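Local atomic coordinates of ATP-dependent DNA helicase (Mycobacterium smegmatis, PDB entry 5V9X), a protein that unwinds RNA:DNA hybrids as an ATP-dependent 3'-to-5' helicase, probably by moving along a single-stranded DNA tracking strand. Residues Ala35-Trp40 against Ala83-Ala88; Glu39-Thr42 against Ala47-Pro50; Asp54-Ile59 against Ala79-Ile84. All blocks are in the same frame, centred on the assembly; numbering follows the deposited sequence.

Contact 1 (Ala35-Trp40 against Ala83-Ala88)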
# COMPACT_ATOMS: atom_id res chain seq x y z
N ALA A 35 5.67 -28.31 -29.56
CA ALA A 35 4.40 -28.63 -30.21
C ALA A 35 3.30 -28.88 -29.19
O ALA A 35 2.14 -28.51 -29.42
CB ALA A 35 4.58 -29.84 -31.13
N LEU A 36 3.64 -29.50 -28.06
CA LEU A 36 2.62 -29.83 -27.06
C LEU A 36 2.03 -28.58 -26.43
O LEU A 36 0.81 -28.42 -26.37
CB LEU A 36 3.22 -30.75 -25.99
CG LEU A 36 3.76 -32.10 -26.44
CD1 LEU A 36 4.17 -32.91 -25.22
CD2 LEU A 36 2.73 -32.86 -27.27
N THR A 37 2.88 -27.68 -25.92
CA THR A 37 2.37 -26.46 -25.30
C THR A 37 1.65 -25.59 -26.32
O THR A 37 0.66 -24.93 -25.98
CB THR A 37 3.52 -25.69 -24.64
OG1 THR A 37 4.17 -26.53 -23.69
CG2 THR A 37 2.99 -24.46 -23.93
N ARG A 38 2.11 -25.58 -27.57
CA ARG A 38 1.41 -24.84 -28.61
C ARG A 38 0.02 -25.41 -28.84
O ARG A 38 -0.96 -24.66 -28.95
CB ARG A 38 2.23 -24.85 -29.90
CG ARG A 38 1.65 -23.98 -31.01
CD ARG A 38 2.31 -24.25 -32.36
NE ARG A 38 3.76 -24.15 -32.31
CZ ARG A 38 4.60 -25.17 -32.48
NH1 ARG A 38 4.12 -26.38 -32.72
NH2 ARG A 38 5.91 -24.98 -32.42
N GLU A 39 -0.09 -26.74 -28.91
CA GLU A 39 -1.39 -27.35 -29.16
C GLU A 39 -2.35 -27.12 -28.00
O GLU A 39 -3.55 -26.91 -28.22
CB GLU A 39 -1.24 -28.85 -29.44
CG GLU A 39 -2.58 -29.54 -29.72
CD GLU A 39 -2.43 -30.88 -30.40
OE1 GLU A 39 -2.24 -31.89 -29.70
OE2 GLU A 39 -2.51 -30.93 -31.65
N TRP A 40 -1.85 -27.17 -26.77
CA TRP A 40 -2.73 -26.94 -25.63
C TRP A 40 -3.29 -25.52 -25.64
O TRP A 40 -4.51 -25.32 -25.55
CB TRP A 40 -2.02 -27.20 -24.31
CG TRP A 40 -2.83 -26.61 -23.19
CD1 TRP A 40 -3.98 -27.11 -22.66
CD2 TRP A 40 -2.58 -25.36 -22.53
NE1 TRP A 40 -4.45 -26.27 -21.68
CE2 TRP A 40 -3.62 -25.19 -21.58
CE3 TRP A 40 -1.59 -24.38 -22.63
CZ2 TRP A 40 -3.68 -24.08 -20.75
CZ3 TRP A 40 -1.66 -23.28 -21.79
CH2 TRP A 40 -2.69 -23.14 -20.86
N ALA A 83 8.50 -20.75 -19.09
CA ALA A 83 9.14 -21.59 -18.08
C ALA A 83 8.46 -22.95 -17.99
O ALA A 83 9.12 -23.97 -17.78
CB ALA A 83 9.14 -20.89 -16.73
N ILE A 84 7.13 -22.97 -18.15
CA ILE A 84 6.40 -24.24 -18.14
C ILE A 84 6.80 -25.09 -19.34
O ILE A 84 6.97 -26.31 -19.23
CB ILE A 84 4.88 -23.98 -18.12
CG1 ILE A 84 4.47 -23.32 -16.80
CG2 ILE A 84 4.11 -25.27 -18.33
CD1 ILE A 84 3.06 -22.78 -16.80
N ASP A 85 6.96 -24.45 -20.50
CA ASP A 85 7.34 -25.20 -21.70
C ASP A 85 8.72 -25.84 -21.54
O ASP A 85 8.93 -26.99 -21.94
CB ASP A 85 7.31 -24.28 -22.92
CG ASP A 85 7.44 -25.04 -24.23
OD1 ASP A 85 6.73 -26.06 -24.38
OD2 ASP A 85 8.23 -24.62 -25.10
N ARG A 86 9.66 -25.12 -20.93
CA ARG A 86 10.99 -25.68 -20.71
C ARG A 86 10.95 -26.82 -19.71
O ARG A 86 11.65 -27.83 -19.88
CB ARG A 86 11.95 -24.58 -20.24
N LEU A 87 10.15 -26.69 -18.65
CA LEU A 87 10.00 -27.78 -17.70
C LEU A 87 9.32 -29.00 -18.32
O LEU A 87 9.52 -30.12 -17.86
CB LEU A 87 9.22 -27.31 -16.47
CG LEU A 87 10.00 -26.48 -15.45
CD1 LEU A 87 9.06 -25.66 -14.58
CD2 LEU A 87 10.87 -27.38 -14.59
N ALA A 88 8.52 -28.79 -19.37
CA ALA A 88 7.88 -29.91 -20.05
C ALA A 88 8.80 -30.61 -21.04
O ALA A 88 8.56 -31.77 -21.36
CB ALA A 88 6.62 -29.42 -20.77
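Thr37 and Asp85 carry the whole touch between the helix that begins at Ala35 and the last two turns of helix 75-88, and it is polar. The hydroxyl OG1 of Thr37 donates to OD1 of Asp85 at 2.7 Å. It meets that oxygen on its anti side, 30° out of the carboxylate plane. OD1 is also bonded to the hydroxyl of Ser34, just ahead of the first helix; two hydroxyls from one turn of chain thus hold one carboxylate oxygen, which would probably favour the charged form of this buried acid.

Torsions decide the reach. The CB of Asp85 does not itself aim at the partner helix, but CG is anti to the backbone N (chi1 -169°), and this carries the carboxylate across the gap. The CB of Thr37 points toward the other helix and its OG1 makes the bond; the CA atoms of Thr37 and Asp85 are 6.3 Å apart.

Other side chains pack nearby. The side chain of Thr37, about 12 Å from the bound nucleotide, also packs on Leu81, one turn earlier in helix 75-88, and on Ile124 of helix 118-130, while Phe33 touches Asp85. The interface between the segments themselves is small, about 110 Å², though both touching residues are buried.

The N-terminal helix is thereby fastened to the far end of helix 75-88, the helix that follows a probable Walker A loop in the first RecA-like domain of this superfamily 2 helicase.

Contact 2 (Glu39-Thr42 against Ala47-Pro50). With ANP (phosphoaminophosphonic acid-adenylate ester), chain C.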
# COMPACT_ATOMS: atom_id res chain seq x y z
N GLU A 39 -0.09 -26.74 -28.91
CA GLU A 39 -1.39 -27.35 -29.16
C GLU A 39 -2.35 -27.12 -28.00
O GLU A 39 -3.55 -26.91 -28.22
CB GLU A 39 -1.24 -28.85 -29.44
CG GLU A 39 -2.58 -29.54 -29.72
CD GLU A 39 -2.43 -30.88 -30.40
OE1 GLU A 39 -2.24 -31.89 -29.70
OE2 GLU A 39 -2.51 -30.93 -31.65
N TRP A 40 -1.85 -27.17 -26.77
CA TRP A 40 -2.73 -26.94 -25.63
C TRP A 40 -3.29 -25.52 -25.64
O TRP A 40 -4.51 -25.32 -25.55
CB TRP A 40 -2.02 -27.20 -24.31
CG TRP A 40 -2.83 -26.61 -23.19
CD1 TRP A 40 -3.98 -27.11 -22.66
CD2 TRP A 40 -2.58 -25.36 -22.53
NE1 TRP A 40 -4.45 -26.27 -21.68
CE2 TRP A 40 -3.62 -25.19 -21.58
CE3 TRP A 40 -1.59 -24.38 -22.63
CZ2 TRP A 40 -3.68 -24.08 -20.75
CZ3 TRP A 40 -1.66 -23.28 -21.79
CH2 TRP A 40 -2.69 -23.14 -20.86
N PHE A 41 -2.41 -24.52 -25.72
CA PHE A 41 -2.85 -23.13 -25.66
C PHE A 41 -3.85 -22.82 -26.77
O PHE A 41 -4.76 -22.01 -26.58
CB PHE A 41 -1.65 -22.19 -25.74
CG PHE A 41 -1.98 -20.76 -25.41
CD1 PHE A 41 -2.46 -19.89 -26.39
CD2 PHE A 41 -1.82 -20.27 -24.13
CE1 PHE A 41 -2.78 -18.58 -26.08
CE2 PHE A 41 -2.12 -18.96 -23.82
CZ PHE A 41 -2.60 -18.11 -24.80
N THR A 42 -3.71 -23.47 -27.93
CA THR A 42 -4.66 -23.26 -29.02
C THR A 42 -6.03 -23.84 -28.68
O THR A 42 -7.06 -23.24 -29.00
CB THR A 42 -4.11 -23.87 -30.31
OG1 THR A 42 -2.94 -23.16 -30.72
CG2 THR A 42 -5.14 -23.79 -31.42
N ALA A 47 -6.95 -16.89 -28.96
CA ALA A 47 -5.67 -16.40 -29.44
C ALA A 47 -4.95 -15.74 -28.27
O ALA A 47 -5.61 -15.24 -27.35
CB ALA A 47 -5.85 -15.39 -30.59
N PRO A 48 -3.62 -15.74 -28.27
CA PRO A 48 -2.89 -14.98 -27.25
C PRO A 48 -3.27 -13.51 -27.28
O PRO A 48 -3.70 -12.98 -28.31
CB PRO A 48 -1.42 -15.18 -27.65
CG PRO A 48 -1.40 -16.45 -28.43
CD PRO A 48 -2.72 -16.52 -29.15
N THR A 49 -3.13 -12.86 -26.14
CA THR A 49 -3.31 -11.42 -26.10
C THR A 49 -2.01 -10.72 -26.47
O THR A 49 -0.93 -11.32 -26.38
CB THR A 49 -3.77 -10.97 -24.71
OG1 THR A 49 -2.73 -11.24 -23.75
CG2 THR A 49 -5.04 -11.70 -24.31
N PRO A 50 -2.08 -9.47 -26.93
CA PRO A 50 -0.84 -8.73 -27.23
C PRO A 50 0.20 -8.78 -26.12
O PRO A 50 1.38 -9.02 -26.40
CB PRO A 50 -1.35 -7.30 -27.47
CG PRO A 50 -2.71 -7.50 -28.03
CD PRO A 50 -3.28 -8.71 -27.34
PG ANP C . -4.54 -9.20 -12.97
O1G ANP C . -5.68 -8.75 -12.11
O2G ANP C . -3.49 -9.98 -12.09
O3G ANP C . -3.85 -7.95 -13.63
PB ANP C . -3.91 -10.82 -15.12
O1B ANP C . -2.80 -11.46 -14.25
O2B ANP C . -3.34 -9.72 -15.95
N3B ANP C . -5.15 -10.23 -14.16
PA ANP C . -4.80 -13.35 -15.52
O1A ANP C . -5.29 -13.38 -14.12
O2A ANP C . -3.49 -14.12 -15.72
O3A ANP C . -4.51 -11.89 -16.07
O5' ANP C . -5.92 -13.90 -16.49
C5' ANP C . -7.30 -13.42 -16.58
C4' ANP C . -8.21 -14.58 -16.92
O4' ANP C . -8.16 -14.86 -18.34
C3' ANP C . -7.80 -15.89 -16.25
O3' ANP C . -8.94 -16.72 -16.12
C2' ANP C . -6.83 -16.49 -17.27
O2' ANP C . -6.47 -17.85 -16.99
C1' ANP C . -7.56 -16.13 -18.57
N9 ANP C . -6.72 -16.02 -19.77
C8 ANP C . -5.36 -15.99 -19.86
N7 ANP C . -4.90 -15.86 -21.08
C5 ANP C . -6.05 -15.82 -21.85
C6 ANP C . -6.26 -15.69 -23.24
N6 ANP C . -5.27 -15.59 -24.13
N1 ANP C . -7.54 -15.68 -23.69
C2 ANP C . -8.53 -15.79 -22.80
N3 ANP C . -8.46 -15.92 -21.47
C4 ANP C . -7.18 -15.92 -21.06
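Phe41 stands on a helical turn, while Ala47 and Pro48 run extended after that helix has ended, so the chain folds back and brings the proline beside the phenylalanine ring. No hydrogen bond joins the two segments; the contact is apolar and partly buried.

Phe41 directs its side chain at the loop, a chi1 of -168° swinging CG away from the backbone N, and CE1 does most of the touching. It meets CG of Pro48 at 3.5 Å, the proline carbon approaching obliquely to the aromatic ring. The start of the proline is differently placed: Pro48 N lies in the plane of the phenylalanine ring at its edge, 3.7 Å from CE1. Trp56 of the next helix touches both residues and meets the Phe41 ring edge-to-face.

The nucleotide enters at the same spot. Its exocyclic amine N6 donates to the carbonyl oxygen Ala47 O at 3.3 Å and almost straight, with an angle of 171° at the hydrogen. Phe41 CZ lies 3.7 Å from N6, again oblique to the ring, and Thr49 CG2 comes within 3.9 Å of the same nitrogen. The amine is thus bonded by backbone and bordered by carbon.

Thr49 is the N-cap of helix 50-60, and its OG1 is also bonded to Ser73 O. Its backbone N is bonded to OE1 of Gln52; this probably helps to orient the Gln52 side-chain amide, whose NE2 is hydrogen-bonded to the nucleotide. A carbonyl on the adenine amine, a capping threonine and a glutamine in the following turn are consistent with the Q motif, the adenine-recognition element of DEAD-box and related helicases.

Contact 3 (Asp54-Ile59 against Ala79-Ile84); sequences DAWSAI and AFLWAI
Trp56 brings the NE1-CE2-CZ2 side of its indole to Leu81, with CZ2 3.7 Å from the branch carbon CD2, which approaches obliquely to the ring. This is helix-to-helix packing within the RecA-like ATPase domain: helix 50-60 lies beside helix 75-88, and strand 64-68 of the parallel sheet falls between them in the chain. The axes of the two short segments pass 9.4 Å apart and cross at -47°. All five touching residues are apolar in their contact, and about 296 Å² is buried.

One turn after Trp56, Ile59 bridges two partners with separate branches. Its CG2 rests at 4.0 Å from Trp82 CD1, while CD1 at the end of the other branch reaches CA of Ala79, a turn into helix 75-88. The torsion chi1 of -68° splits the branches in this way, placing CG2 opposite the backbone N. The side chains of Ile59 and Trp82 run antiparallel past one another. Beneath them, Ile59 and Ala79 both touch Ile223 of strand 221-226, so the helix pair is seated on the sheet.

The i to i-4 bonding of helix 75-88 breaks at Trp82 and Ala83, where it bends. The indole of Trp56 is held in place from the same helix: NE1 is hydrogen-bonded to Leu77 O and lies 3.9 Å from Leu81 CB.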
# COMPACT_ATOMS: atom_id res chain seq x y z
N ASP A 54 4.02 -10.28 -26.85
CA ASP A 54 5.21 -9.48 -26.61
C ASP A 54 6.04 -10.07 -25.47
O ASP A 54 7.27 -10.18 -25.58
CB ASP A 54 4.82 -8.04 -26.28
CG ASP A 54 3.97 -7.40 -27.36
OD1 ASP A 54 3.83 -8.00 -28.44
OD2 ASP A 54 3.45 -6.29 -27.12
N ALA A 55 5.39 -10.45 -24.37
CA ALA A 55 6.12 -10.95 -23.21
C ALA A 55 6.83 -12.26 -23.53
O ALA A 55 7.98 -12.46 -23.11
CB ALA A 55 5.18 -11.13 -22.02
N TRP A 56 6.18 -13.15 -24.27
CA TRP A 56 6.82 -14.41 -24.64
C TRP A 56 8.07 -14.15 -25.48
O TRP A 56 9.08 -14.85 -25.33
CB TRP A 56 5.85 -15.30 -25.40
CG TRP A 56 4.71 -15.79 -24.58
CD1 TRP A 56 4.68 -15.95 -23.22
CD2 TRP A 56 3.41 -16.18 -25.05
NE1 TRP A 56 3.45 -16.42 -22.82
CE2 TRP A 56 2.65 -16.57 -23.93
CE3 TRP A 56 2.82 -16.24 -26.32
CZ2 TRP A 56 1.34 -17.01 -24.03
CZ3 TRP A 56 1.52 -16.68 -26.42
CH2 TRP A 56 0.79 -17.06 -25.28
N SER A 57 8.02 -13.15 -26.36
CA SER A 57 9.18 -12.84 -27.19
C SER A 57 10.35 -12.37 -26.34
O SER A 57 11.48 -12.86 -26.48
CB SER A 57 8.81 -11.78 -28.23
OG SER A 57 9.88 -11.57 -29.14
N ALA A 58 10.10 -11.41 -25.44
CA ALA A 58 11.17 -10.89 -24.61
C ALA A 58 11.68 -11.94 -23.63
O ALA A 58 12.89 -12.07 -23.42
CB ALA A 58 10.69 -9.64 -23.86
N ILE A 59 10.77 -12.69 -23.01
CA ILE A 59 11.18 -13.69 -22.03
C ILE A 59 11.99 -14.80 -22.70
O ILE A 59 13.02 -15.24 -22.17
CB ILE A 59 9.96 -14.26 -21.29
CG1 ILE A 59 9.33 -13.18 -20.40
CG2 ILE A 59 10.34 -15.47 -20.45
CD1 ILE A 59 7.99 -13.58 -19.82
N ALA A 79 4.02 -14.75 -17.96
CA ALA A 79 5.23 -14.95 -17.18
C ALA A 79 5.56 -16.43 -16.98
O ALA A 79 6.73 -16.77 -16.78
CB ALA A 79 5.10 -14.26 -15.82
N PHE A 80 4.56 -17.31 -17.04
CA PHE A 80 4.75 -18.70 -16.66
C PHE A 80 4.97 -19.63 -17.85
O PHE A 80 5.77 -20.57 -17.74
CB PHE A 80 3.55 -19.20 -15.85
CG PHE A 80 3.71 -19.05 -14.37
CD1 PHE A 80 4.47 -19.95 -13.65
CD2 PHE A 80 3.09 -18.01 -13.69
CE1 PHE A 80 4.62 -19.82 -12.28
CE2 PHE A 80 3.23 -17.87 -12.32
CZ PHE A 80 4.00 -18.78 -11.61
N LEU A 81 4.30 -19.40 -18.98
CA LEU A 81 4.18 -20.44 -20.00
C LEU A 81 5.54 -20.85 -20.56
O LEU A 81 5.78 -22.04 -20.80
CB LEU A 81 3.26 -19.98 -21.13
CG LEU A 81 2.84 -21.12 -22.07
CD1 LEU A 81 2.00 -22.14 -21.32
CD2 LEU A 81 2.11 -20.59 -23.29
N TRP A 82 6.43 -19.89 -20.81
CA TRP A 82 7.74 -20.23 -21.34
C TRP A 82 8.51 -21.11 -20.37
O TRP A 82 9.13 -22.11 -20.77
CB TRP A 82 8.53 -18.97 -21.68
CG TRP A 82 9.87 -19.30 -22.26
CD1 TRP A 82 11.08 -19.26 -21.61
CD2 TRP A 82 10.14 -19.76 -23.59
NE1 TRP A 82 12.08 -19.65 -22.47
CE2 TRP A 82 11.54 -19.96 -23.68
CE3 TRP A 82 9.35 -20.01 -24.71
CZ2 TRP A 82 12.15 -20.40 -24.86
CZ3 TRP A 82 9.95 -20.45 -25.87
CH2 TRP A 82 11.34 -20.64 -25.94
N ALA A 83 8.50 -20.75 -19.09
CA ALA A 83 9.14 -21.59 -18.08
C ALA A 83 8.46 -22.95 -17.99
O ALA A 83 9.12 -23.97 -17.78
CB ALA A 83 9.14 -20.89 -16.73
N ILE A 84 7.13 -22.97 -18.15
CA ILE A 84 6.40 -24.24 -18.14
C ILE A 84 6.80 -25.09 -19.34
O ILE A 84 6.97 -26.31 -19.23
CB ILE A 84 4.88 -23.98 -18.12
CG1 ILE A 84 4.47 -23.32 -16.80
CG2 ILE A 84 4.11 -25.27 -18.33
CD1 ILE A 84 3.06 -22.78 -16.80

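How the contacts relate
Contacts 1 and 3 are both buried and both lie on helix 75-88, at successive turns, whereas contact 2 is only partly buried and opens onto the nucleotide. Contacts 1 and 2 share helix 35-44. Chemistry follows place: contact 1 is a hydroxyl-carboxylate bond between helices, contact 3 is wholly hydrocarbon and aromatic above the sheet, and contact 2 mixes apolar packing with backbone recognition of adenine. Leu81 joins the three, since besides its place in contact 3 it packs against contact 1 and its CD2 is 4.0 Å from Phe41 CD2. Trp56 likewise ties contact 3 to the adenine pocket of contact 2.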